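Putative ring-cleaving dioxygenase MhqO (Bacillus subtilis subsp. subtilis, PDB 3OAJ) is a putative iron-dependent extradiol dioxygenase that may cleave the rings of aromatic compounds and so contribute to their degradation. Local coordinates at residues A[10-16]-A[61-67]; A[21-26]-A[121-127]; A[32-38]-A[48-54]. All blocks are in the same frame, centred on the assembly; numbering follows the deposited sequence.

Contact 1. Residues A[10-16]-A[61-67]; sequences HHITAIV and IITFFPW. With ZN (zinc ion), chain C; SO4 (sulfate ion), chain D.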
loop_
_atom_site.group_PDB
_atom_site.type_symbol
_atom_site.label_atom_id
_atom_site.label_comp_id
_atom_site.label_asym_id
_atom_site.label_seq_id
_atom_site.Cartn_x
_atom_site.Cartn_y
_atom_site.Cartn_z
ATOM N N HIS A 10 -5.744 -4.383 -1.261
ATOM C CA HIS A 10 -4.811 -5.370 -1.779
ATOM C C HIS A 10 -3.387 -4.850 -1.584
ATOM O O HIS A 10 -2.581 -5.482 -0.920
ATOM C CB HIS A 10 -5.119 -5.669 -3.267
ATOM C CG HIS A 10 -4.300 -6.770 -3.857
ATOM N ND1 HIS A 10 -2.982 -6.599 -4.231
ATOM C CD2 HIS A 10 -4.617 -8.051 -4.166
ATOM C CE1 HIS A 10 -2.516 -7.736 -4.718
ATOM N NE2 HIS A 10 -3.492 -8.623 -4.720
ATOM N N HIS A 11 -3.085 -3.699 -2.177
ATOM C CA HIS A 11 -1.777 -3.065 -1.993
ATOM C C HIS A 11 -1.933 -1.569 -2.214
ATOM O O HIS A 11 -2.969 -1.110 -2.691
ATOM C CB HIS A 11 -0.717 -3.632 -2.962
ATOM C CG HIS A 11 -1.008 -3.393 -4.412
ATOM N ND1 HIS A 11 -1.763 -4.264 -5.172
ATOM C CD2 HIS A 11 -0.610 -2.405 -5.253
ATOM C CE1 HIS A 11 -1.814 -3.824 -6.419
ATOM N NE2 HIS A 11 -1.131 -2.694 -6.495
ATOM N N ILE A 12 -0.908 -0.821 -1.819
ATOM C CA ILE A 12 -0.795 0.589 -2.107
ATOM C C ILE A 12 0.556 0.792 -2.779
ATOM O O ILE A 12 1.552 0.169 -2.432
ATOM C CB ILE A 12 -0.880 1.397 -0.773
ATOM C CG1 ILE A 12 -2.312 1.360 -0.228
ATOM C CG2 ILE A 12 -0.418 2.836 -0.942
ATOM C CD1 ILE A 12 -2.441 1.755 1.239
ATOM N N THR A 13 0.591 1.716 -3.733
ATOM C CA THR A 13 1.780 1.938 -4.535
ATOM C C THR A 13 2.175 3.406 -4.485
ATOM O O THR A 13 1.344 4.300 -4.674
ATOM C CB THR A 13 1.557 1.469 -5.983
ATOM O OG1 THR A 13 1.359 0.058 -5.958
ATOM C CG2 THR A 13 2.741 1.853 -6.922
ATOM N N ALA A 14 3.457 3.621 -4.207
ATOM C CA ALA A 14 3.998 4.965 -4.055
ATOM C C ALA A 14 5.278 5.185 -4.846
ATOM O O ALA A 14 6.044 4.258 -5.076
ATOM C CB ALA A 14 4.264 5.247 -2.585
ATOM N N ILE A 15 5.493 6.432 -5.257
ATOM C CA ILE A 15 6.752 6.830 -5.872
ATOM C C ILE A 15 7.618 7.390 -4.750
ATOM O O ILE A 15 7.158 8.215 -3.959
ATOM C CB ILE A 15 6.550 7.876 -6.997
ATOM C CG1 ILE A 15 5.706 7.269 -8.127
ATOM C CG2 ILE A 15 7.893 8.327 -7.522
ATOM C CD1 ILE A 15 5.394 8.224 -9.291
ATOM N N VAL A 16 8.853 6.897 -4.657
ATOM C CA VAL A 16 9.787 7.328 -3.603
ATOM C C VAL A 16 11.184 7.583 -4.171
ATOM O O VAL A 16 11.359 7.639 -5.382
ATOM C CB VAL A 16 9.834 6.308 -2.428
ATOM C CG1 VAL A 16 8.479 6.249 -1.698
ATOM C CG2 VAL A 16 10.292 4.924 -2.915
ATOM N N ILE A 61 0.613 -5.426 1.508
ATOM C CA ILE A 61 1.582 -5.151 0.447
ATOM C C ILE A 61 1.732 -3.664 0.147
ATOM O O ILE A 61 0.808 -3.025 -0.343
ATOM C CB ILE A 61 1.175 -5.857 -0.868
ATOM C CG1 ILE A 61 0.935 -7.362 -0.649
ATOM C CG2 ILE A 61 2.212 -5.600 -1.979
ATOM C CD1 ILE A 61 0.098 -7.997 -1.760
ATOM N N ILE A 62 2.898 -3.128 0.473
ATOM C CA ILE A 62 3.254 -1.759 0.102
ATOM C C ILE A 62 4.295 -1.853 -0.998
ATOM O O ILE A 62 5.270 -2.594 -0.899
ATOM C CB ILE A 62 3.713 -0.921 1.355
ATOM C CG1 ILE A 62 3.941 0.558 0.979
ATOM C CG2 ILE A 62 4.927 -1.554 2.054
ATOM C CD1 ILE A 62 2.673 1.342 0.630
ATOM N N THR A 63 4.072 -1.096 -2.066
ATOM C CA THR A 63 4.904 -1.201 -3.258
ATOM C C THR A 63 5.459 0.155 -3.666
ATOM O O THR A 63 4.832 1.191 -3.431
ATOM C CB THR A 63 4.157 -1.871 -4.468
ATOM O OG1 THR A 63 3.854 -0.891 -5.465
ATOM C CG2 THR A 63 2.889 -2.580 -4.056
ATOM N N PHE A 64 6.644 0.130 -4.283
ATOM C CA PHE A 64 7.380 1.371 -4.545
ATOM C C PHE A 64 8.021 1.398 -5.909
ATOM O O PHE A 64 8.563 0.390 -6.376
ATOM C CB PHE A 64 8.498 1.528 -3.506
ATOM C CG PHE A 64 8.002 1.621 -2.109
ATOM C CD1 PHE A 64 7.399 2.795 -1.640
ATOM C CD2 PHE A 64 8.087 0.501 -1.265
ATOM C CE1 PHE A 64 6.918 2.862 -0.329
ATOM C CE2 PHE A 64 7.621 0.555 0.039
ATOM C CZ PHE A 64 7.029 1.745 0.507
ATOM N N PHE A 65 7.958 2.571 -6.531
ATOM C CA PHE A 65 8.822 2.907 -7.659
ATOM C C PHE A 65 9.925 3.837 -7.123
ATOM O O PHE A 65 9.697 5.042 -6.981
ATOM C CB PHE A 65 8.011 3.584 -8.768
ATOM C CG PHE A 65 6.905 2.729 -9.320
ATOM C CD1 PHE A 65 7.172 1.481 -9.880
ATOM C CD2 PHE A 65 5.591 3.188 -9.306
ATOM C CE1 PHE A 65 6.124 0.685 -10.391
ATOM C CE2 PHE A 65 4.558 2.418 -9.825
ATOM C CZ PHE A 65 4.819 1.173 -10.362
ATOM N N PRO A 66 11.096 3.273 -6.774
ATOM C CA PRO A 66 12.144 4.119 -6.221
ATOM C C PRO A 66 12.976 4.766 -7.324
ATOM O O PRO A 66 13.737 4.085 -8.023
ATOM C CB PRO A 66 12.990 3.146 -5.378
ATOM C CG PRO A 66 12.640 1.778 -5.838
ATOM C CD PRO A 66 11.433 1.838 -6.708
ATOM N N TRP A 67 12.829 6.070 -7.501
ATOM C CA TRP A 67 13.773 6.763 -8.371
ATOM C C TRP A 67 14.519 7.912 -7.689
ATOM O O TRP A 67 13.949 8.964 -7.391
ATOM C CB TRP A 67 13.185 7.125 -9.743
ATOM C CG TRP A 67 11.839 7.808 -9.785
ATOM C CD1 TRP A 67 11.496 9.001 -9.205
ATOM C CD2 TRP A 67 10.684 7.374 -10.520
ATOM N NE1 TRP A 67 10.191 9.319 -9.512
ATOM C CE2 TRP A 67 9.671 8.340 -10.318
ATOM C CE3 TRP A 67 10.404 6.257 -11.321
ATOM C CZ2 TRP A 67 8.392 8.218 -10.886
ATOM C CZ3 TRP A 67 9.127 6.135 -11.884
ATOM C CH2 TRP A 67 8.140 7.113 -11.660
HETATM ZN ZN ZN C . -1.332 -1.403 -8.138
HETATM S S SO4 D . 0.628 -1.768 -9.624
HETATM O O1 SO4 D . 0.243 -0.735 -10.584
HETATM O O2 SO4 D . 1.825 -2.485 -10.018
HETATM O O3 SO4 D . 0.812 -1.216 -8.281
HETATM O O4 SO4 D . -0.452 -2.759 -9.612
#
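The metal site of this two-module VOC protein rests on a pair of parallel strands, 10-16 and 61-67, on which His11 lies beside Ile61 and Thr13 beside Thr63. His11 NE2 binds the zinc ion at 2.1 Å, and His218 and Glu266 complete the protein ligands; in the native enzyme the site is predicted to hold ferrous iron. The other ring nitrogen is fixed as well: His11 ND1 donates a straight bond (N-H...N angle 180°) to His10 ND1 at 2.8 Å, with the acceptor lying in the plane of the His11 ring. His10 and His11 both face Ala220 of strand 215-223, a classic beta bulge. On the same face as His11, Thr13 OG1 donates to SO4 O3 of the metal-bound sulfate at 2.7 Å. Thr13 OG1 also lies 2.7 Å from Thr63 OG1. Having OG1 beside the backbone N (chi1 -64°) directs the Thr13 methyl the other way, and Thr13 CG2 rests 3.5 Å from Phe65 CE2. Farther along this face, Ile15 lies against the Trp67 indole, its CD1 3.4 Å from Trp67 CZ2. The reverse face is apolar: Ile12 CG2 meets Ile62 CD1 at 3.8 Å, and Val16 CG1 touches Phe64 CD1 at 3.6 Å. Backbone bonds alternate between the strands, from Ile12 N to Ile61 O through Trp67 N to Val16 O. Metal-binding residues on one sheet face and a hydrophobic layer on the other are the arrangement of the vicinal oxygen chelate fold, with the two-histidine, one-carboxylate site of extradiol dioxygenases.

Contact 2. Residues A[21-26]-A[121-127]; sequences ENTDFY and DPHGLHL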
loop_
_atom_site.group_PDB
_atom_site.type_symbol
_atom_site.label_atom_id
_atom_site.label_comp_id
_atom_site.label_asym_id
_atom_site.label_seq_id
_atom_site.Cartn_x
_atom_site.Cartn_y
_atom_site.Cartn_z
ATOM N N GLU A 21 17.610 3.612 0.550
ATOM C CA GLU A 21 16.936 4.383 1.599
ATOM C C GLU A 21 15.529 3.842 1.870
ATOM O O GLU A 21 15.127 3.648 3.027
ATOM C CB GLU A 21 16.872 5.858 1.198
ATOM C CG GLU A 21 18.226 6.526 1.124
ATOM C CD GLU A 21 18.157 7.948 0.585
ATOM O OE1 GLU A 21 17.033 8.493 0.432
ATOM O OE2 GLU A 21 19.245 8.522 0.331
ATOM N N ASN A 22 14.798 3.571 0.794
ATOM C CA ASN A 22 13.472 2.962 0.880
ATOM C C ASN A 22 13.543 1.635 1.633
ATOM O O ASN A 22 12.807 1.412 2.595
ATOM C CB ASN A 22 12.947 2.773 -0.550
ATOM C CG ASN A 22 11.602 2.069 -0.614
ATOM O OD1 ASN A 22 11.481 1.023 -1.246
ATOM N ND2 ASN A 22 10.587 2.653 -0.005
ATOM N N THR A 23 14.471 0.773 1.238
ATOM C CA THR A 23 14.588 -0.537 1.857
ATOM C C THR A 23 15.026 -0.451 3.322
ATOM O O THR A 23 14.513 -1.198 4.175
ATOM C CB THR A 23 15.554 -1.439 1.028
ATOM O OG1 THR A 23 15.027 -1.582 -0.297
ATOM C CG2 THR A 23 15.736 -2.809 1.668
ATOM N N ASP A 24 15.999 0.418 3.614
ATOM C CA ASP A 24 16.440 0.586 4.999
ATOM C C ASP A 24 15.270 0.998 5.886
ATOM O O ASP A 24 15.222 0.602 7.049
ATOM C CB ASP A 24 17.570 1.612 5.103
ATOM C CG ASP A 24 18.909 1.084 4.612
ATOM O OD1 ASP A 24 19.072 -0.147 4.445
ATOM O OD2 ASP A 24 19.798 1.930 4.406
ATOM N N PHE A 25 14.311 1.752 5.350
ATOM C CA PHE A 25 13.166 2.111 6.171
ATOM C C PHE A 25 12.151 0.962 6.301
ATOM O O PHE A 25 11.822 0.530 7.420
ATOM C CB PHE A 25 12.476 3.383 5.676
ATOM C CG PHE A 25 11.526 3.965 6.692
ATOM C CD1 PHE A 25 12.016 4.701 7.767
ATOM C CD2 PHE A 25 10.141 3.775 6.578
ATOM C CE1 PHE A 25 11.161 5.216 8.715
ATOM C CE2 PHE A 25 9.277 4.303 7.536
ATOM C CZ PHE A 25 9.789 5.032 8.590
ATOM N N TYR A 26 11.676 0.451 5.163
ATOM C CA TYR A 26 10.586 -0.528 5.175
ATOM C C TYR A 26 10.994 -1.898 5.695
ATOM O O TYR A 26 10.235 -2.512 6.446
ATOM C CB TYR A 26 9.824 -0.550 3.829
ATOM C CG TYR A 26 9.004 0.714 3.708
ATOM C CD1 TYR A 26 7.686 0.764 4.180
ATOM C CD2 TYR A 26 9.552 1.881 3.160
ATOM C CE1 TYR A 26 6.954 1.913 4.135
ATOM C CE2 TYR A 26 8.816 3.055 3.110
ATOM C CZ TYR A 26 7.508 3.057 3.589
ATOM O OH TYR A 26 6.756 4.193 3.535
ATOM N N ASP A 121 7.861 8.549 6.357
ATOM C CA ASP A 121 8.998 7.775 5.874
ATOM C C ASP A 121 10.063 8.754 5.342
ATOM O O ASP A 121 9.834 9.966 5.355
ATOM C CB ASP A 121 8.547 6.672 4.886
ATOM C CG ASP A 121 8.433 7.127 3.424
ATOM O OD1 ASP A 121 8.622 8.315 3.072
ATOM O OD2 ASP A 121 8.156 6.224 2.590
ATOM N N PRO A 122 11.239 8.242 4.923
ATOM C CA PRO A 122 12.354 9.127 4.556
ATOM C C PRO A 122 12.085 10.007 3.348
ATOM O O PRO A 122 12.796 10.998 3.132
ATOM C CB PRO A 122 13.498 8.154 4.255
ATOM C CG PRO A 122 13.122 6.898 4.951
ATOM C CD PRO A 122 11.634 6.828 4.872
ATOM N N HIS A 123 11.078 9.649 2.558
ATOM C CA HIS A 123 10.798 10.382 1.333
ATOM C C HIS A 123 9.510 11.210 1.412
ATOM O O HIS A 123 9.064 11.769 0.420
ATOM C CB HIS A 123 10.841 9.411 0.150
ATOM C CG HIS A 123 12.146 8.676 0.050
ATOM N ND1 HIS A 123 12.232 7.305 -0.057
ATOM C CD2 HIS A 123 13.421 9.132 0.090
ATOM C CE1 HIS A 123 13.506 6.951 -0.104
ATOM N NE2 HIS A 123 14.247 8.043 -0.027
ATOM N N GLY A 124 8.951 11.307 2.620
ATOM C CA GLY A 124 7.822 12.187 2.890
ATOM C C GLY A 124 6.443 11.555 2.931
ATOM O O GLY A 124 5.464 12.259 3.174
ATOM N N LEU A 125 6.321 10.245 2.699
ATOM C CA LEU A 125 4.981 9.652 2.790
ATOM C C LEU A 125 4.493 9.696 4.234
ATOM O O LEU A 125 5.290 9.502 5.157
ATOM C CB LEU A 125 4.995 8.206 2.305
ATOM C CG LEU A 125 5.359 7.919 0.843
ATOM C CD1 LEU A 125 5.533 6.411 0.586
ATOM C CD2 LEU A 125 4.299 8.514 -0.076
ATOM N N HIS A 126 3.195 9.946 4.421
ATOM C CA HIS A 126 2.613 9.942 5.765
ATOM C C HIS A 126 2.170 8.545 6.166
ATOM O O HIS A 126 1.370 7.907 5.446
ATOM C CB HIS A 126 1.379 10.850 5.880
ATOM C CG HIS A 126 1.606 12.294 5.531
ATOM N ND1 HIS A 126 2.738 12.994 5.901
ATOM C CD2 HIS A 126 0.799 13.186 4.906
ATOM C CE1 HIS A 126 2.629 14.247 5.494
ATOM N NE2 HIS A 126 1.459 14.391 4.892
ATOM N N LEU A 127 2.659 8.076 7.314
ATOM C CA LEU A 127 2.343 6.745 7.823
ATOM C C LEU A 127 1.753 6.859 9.221
ATOM O O LEU A 127 1.969 7.865 9.924
ATOM C CB LEU A 127 3.621 5.899 7.891
ATOM C CG LEU A 127 4.183 5.272 6.608
ATOM C CD1 LEU A 127 4.583 6.298 5.560
ATOM C CD2 LEU A 127 5.359 4.346 6.965
HETATM O O HOH W 1 10.521 5.382 1.183
#
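A helix packs here against a tight turn: Phe25 and Tyr26 of helix 19-29 meet Asp121 and Pro122 in the link between strands 114-120 and 126-131, where the first eight-stranded sheet and its helix approach the second sheet. One face of the Phe25 ring takes two CH-pi contacts, Pro122 CD at 3.8 Å and Asp121 CA at 4.1 Å from the ring centroid. With CG opposite the backbone N (chi1 -165°), the ring is carried against the turn, while Leu127 CD2 meets its edge, 4.0 Å from Phe25 CE2. Next to it, Tyr26 OH gives a short hydrogen bond to Asp121 OD2 (2.6 Å), approaching on the anti side but 24° out of the carboxylate plane; ring and carboxylate stand nearly perpendicular. The other oxygen shapes the turn itself. Asp121 OD1 accepts from His123 N, making an Asx turn over the type I beta turn 121-124, and from Leu125 N, the two donors coming from opposite faces of the carboxylate. One aspartate thereby organises its own loop and receives the helix. A water extends the polar network, donating to Asp121 OD2 and accepting from Asn22 ND2, with His123 ND1 as its third partner. At the exposed Glu21, His123 NE2 donates to the anti lone pair of Glu21 OE1 at 2.9 Å (N-H...O angle 160°), ring and carboxylate nearly coplanar. Leu127 CD1 packs 3.6 Å from Tyr26 OH, and the Tyr26 ring also meets that of Phe64 on strand 61-66.

Contact 3. Residues A[32-38]-A[48-54]; sequences LRLVKQT and HLYFGNE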
loop_
_atom_site.group_PDB
_atom_site.type_symbol
_atom_site.label_atom_id
_atom_site.label_comp_id
_atom_site.label_asym_id
_atom_site.label_seq_id
_atom_site.Cartn_x
_atom_site.Cartn_y
_atom_site.Cartn_z
ATOM N N LEU A 32 9.396 -5.099 7.506
ATOM C CA LEU A 32 8.638 -5.775 6.444
ATOM C C LEU A 32 9.574 -6.575 5.561
ATOM O O LEU A 32 10.768 -6.257 5.436
ATOM C CB LEU A 32 7.831 -4.778 5.602
ATOM C CG LEU A 32 6.842 -3.860 6.329
ATOM C CD1 LEU A 32 6.071 -3.027 5.323
ATOM C CD2 LEU A 32 5.906 -4.649 7.235
ATOM N N ARG A 33 9.034 -7.635 4.967
ATOM C CA ARG A 33 9.798 -8.484 4.077
ATOM C C ARG A 33 9.731 -7.917 2.678
ATOM O O ARG A 33 8.653 -7.557 2.216
ATOM C CB ARG A 33 9.219 -9.893 4.090
ATOM C CG ARG A 33 9.896 -10.807 3.088
ATOM C CD ARG A 33 9.401 -12.232 3.129
ATOM N NE ARG A 33 10.215 -13.052 2.230
ATOM C CZ ARG A 33 10.051 -14.358 2.042
ATOM N NH1 ARG A 33 9.086 -15.016 2.682
ATOM N NH2 ARG A 33 10.867 -15.010 1.209
ATOM N N LEU A 34 10.882 -7.846 2.014
ATOM C CA LEU A 34 10.919 -7.569 0.593
ATOM C C LEU A 34 10.528 -8.861 -0.100
ATOM O O LEU A 34 11.324 -9.796 -0.161
ATOM C CB LEU A 34 12.319 -7.111 0.147
ATOM C CG LEU A 34 12.462 -6.824 -1.359
ATOM C CD1 LEU A 34 11.539 -5.708 -1.801
ATOM C CD2 LEU A 34 13.903 -6.508 -1.742
ATOM N N VAL A 35 9.279 -8.918 -0.568
ATOM C CA VAL A 35 8.738 -10.144 -1.156
ATOM C C VAL A 35 8.944 -10.232 -2.659
ATOM O O VAL A 35 8.829 -11.307 -3.230
ATOM C CB VAL A 35 7.239 -10.387 -0.794
ATOM C CG1 VAL A 35 7.089 -10.587 0.704
ATOM C CG2 VAL A 35 6.346 -9.257 -1.300
ATOM N N LYS A 36 9.238 -9.106 -3.313
ATOM C CA LYS A 36 9.501 -9.138 -4.761
ATOM C C LYS A 36 10.304 -7.928 -5.199
ATOM O O LYS A 36 9.962 -6.784 -4.889
ATOM C CB LYS A 36 8.171 -9.216 -5.544
ATOM C CG LYS A 36 8.324 -9.529 -7.047
ATOM C CD LYS A 36 8.900 -10.924 -7.280
ATOM C CE LYS A 36 8.104 -11.989 -6.553
ATOM N NZ LYS A 36 8.626 -13.364 -6.837
ATOM N N GLN A 37 11.390 -8.188 -5.923
ATOM C CA GLN A 37 12.061 -7.117 -6.627
ATOM C C GLN A 37 11.909 -7.386 -8.099
ATOM O O GLN A 37 12.276 -8.455 -8.614
ATOM C CB GLN A 37 13.530 -6.930 -6.236
ATOM C CG GLN A 37 14.367 -8.147 -6.284
ATOM C CD GLN A 37 15.827 -7.813 -6.110
ATOM O OE1 GLN A 37 16.444 -7.150 -6.966
ATOM N NE2 GLN A 37 16.392 -8.248 -4.989
ATOM N N THR A 38 11.320 -6.407 -8.764
ATOM C CA THR A 38 11.120 -6.495 -10.196
ATOM C C THR A 38 11.314 -5.110 -10.771
ATOM O O THR A 38 11.944 -4.265 -10.127
ATOM C CB THR A 38 9.745 -7.174 -10.533
ATOM O OG1 THR A 38 9.640 -7.395 -11.946
ATOM C CG2 THR A 38 8.542 -6.363 -10.024
ATOM N N HIS A 48 10.557 -1.923 -9.313
ATOM C CA HIS A 48 9.302 -1.976 -8.609
ATOM C C HIS A 48 9.531 -2.948 -7.471
ATOM O O HIS A 48 9.760 -4.129 -7.718
ATOM C CB HIS A 48 8.176 -2.477 -9.520
ATOM C CG HIS A 48 6.804 -2.286 -8.945
ATOM N ND1 HIS A 48 5.668 -2.793 -9.541
ATOM C CD2 HIS A 48 6.390 -1.673 -7.808
ATOM C CE1 HIS A 48 4.611 -2.466 -8.813
ATOM N NE2 HIS A 48 5.021 -1.784 -7.761
ATOM N N LEU A 49 9.475 -2.438 -6.236
ATOM C CA LEU A 49 9.730 -3.241 -5.037
ATOM C C LEU A 49 8.424 -3.464 -4.291
ATOM O O LEU A 49 7.632 -2.539 -4.111
ATOM C CB LEU A 49 10.731 -2.542 -4.106
ATOM C CG LEU A 49 12.067 -2.114 -4.720
ATOM C CD1 LEU A 49 12.924 -1.498 -3.613
ATOM C CD2 LEU A 49 12.781 -3.293 -5.386
ATOM N N TYR A 50 8.219 -4.696 -3.835
ATOM C CA TYR A 50 7.034 -5.055 -3.052
ATOM C C TYR A 50 7.473 -5.548 -1.679
ATOM O O TYR A 50 8.294 -6.475 -1.562
ATOM C CB TYR A 50 6.261 -6.179 -3.733
ATOM C CG TYR A 50 5.616 -5.891 -5.071
ATOM C CD1 TYR A 50 6.327 -6.034 -6.263
ATOM C CD2 TYR A 50 4.261 -5.589 -5.151
ATOM C CE1 TYR A 50 5.712 -5.844 -7.506
ATOM C CE2 TYR A 50 3.632 -5.387 -6.379
ATOM C CZ TYR A 50 4.367 -5.505 -7.553
ATOM O OH TYR A 50 3.739 -5.333 -8.764
ATOM N N PHE A 51 6.935 -4.907 -0.646
ATOM C CA PHE A 51 7.167 -5.311 0.745
ATOM C C PHE A 51 5.851 -5.775 1.349
ATOM O O PHE A 51 4.773 -5.286 0.980
ATOM C CB PHE A 51 7.691 -4.134 1.586
ATOM C CG PHE A 51 9.052 -3.621 1.166
ATOM C CD1 PHE A 51 10.208 -4.066 1.804
ATOM C CD2 PHE A 51 9.179 -2.664 0.153
ATOM C CE1 PHE A 51 11.460 -3.588 1.434
ATOM C CE2 PHE A 51 10.443 -2.189 -0.237
ATOM C CZ PHE A 51 11.578 -2.644 0.412
ATOM N N GLY A 52 5.921 -6.702 2.294
ATOM C CA GLY A 52 4.711 -7.130 2.974
ATOM C C GLY A 52 5.026 -7.972 4.191
ATOM O O GLY A 52 6.145 -7.910 4.732
ATOM N N ASN A 53 4.049 -8.770 4.621
ATOM C CA ASN A 53 4.274 -9.710 5.713
ATOM C C ASN A 53 5.072 -10.919 5.221
ATOM O O ASN A 53 5.555 -10.927 4.085
ATOM C CB ASN A 53 2.957 -10.084 6.420
ATOM C CG ASN A 53 2.095 -11.067 5.632
ATOM O OD1 ASN A 53 2.350 -11.370 4.468
ATOM N ND2 ASN A 53 1.071 -11.589 6.294
ATOM N N GLU A 54 5.207 -11.949 6.051
ATOM C CA GLU A 54 6.047 -13.102 5.686
ATOM C C GLU A 54 5.634 -13.703 4.339
ATOM O O GLU A 54 6.484 -14.195 3.602
ATOM C CB GLU A 54 6.091 -14.152 6.808
ATOM C CG GLU A 54 4.902 -15.096 6.880
ATOM C CD GLU A 54 3.615 -14.423 7.334
ATOM O OE1 GLU A 54 3.659 -13.536 8.226
ATOM O OE2 GLU A 54 2.550 -14.767 6.770
#
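Strands 33-38 and 48-52 run antiparallel as a hairpin, their axes approaching to 4.5 Å, and Val35 and Lys36 both face Tyr50 in a classic beta bulge. Tyr50 O consequently accepts two amides, that of Val35 N at 2.8 Å and that of Lys36 N at 3.3 Å, and the register shifts by one residue between Leu34 and Lys36. Next to the bulge, Leu34 CD1 sits over one face of the Phe51 ring, 3.9 Å from its centroid and 14° off the normal. With its CG opposite the backbone N (chi1 179°), Leu34 reaches across to strand 48-52, and the same methyl meets Leu49 CB. Strand 33-39 is the outermost strand of the eight-stranded mixed sheet that carries the metal site; with strands 9-16, 47-52 and 61-66 and helix 19-29, whose Asn22 and Thr23 touch Leu49 and Phe51, it makes up the beta-alpha-beta-beta-beta module of the vicinal oxygen chelate fold. On the other side, the Tyr50 ring packs against Thr38 and Lys36: Thr38 CG2 meets the ring edge, 3.8 Å from Tyr50 CE1, and Lys36 CB is 3.7 Å from Tyr50 CD1. Bends at chi2 and chi3 carry the lysine ammonium away from the hairpin to salt bridges with Asp277 and Glu278. Tyr50 CE1 lies over one face of the His48 ring, offset toward its rim; His48 NE2 is hydrogen-bonded to Thr63, and the His48 side chain is about 3 Å, nearest atoms, from the bound sulfate. At the 52-54 end, the extended chain of Arg33 places NH1 2.9 Å from Glu54 O, where it donates in the carbonyl plane.

In the fold
From the N terminus, the chain lays down strand 9-16, passes through helix 19-29, and returns along strands 33-39 and 47-52 to strand 61-66. Contact 1 closes this loop by pairing its first and last strands, and contact 3, the hairpin, is nested inside it. Contact 2 closes a longer loop, from the helix to the turn ahead of strand 126-131; it also encloses contact 3 but crosses contact 1. Contacts 1 and 3 share one sheet, joined where strands 47-52 and 61-66 are neighbours. Contact 2 brings the helix covering that sheet to a turn between two strands of the second sheet, with Val16 against His123 and Ala14 against Leu125.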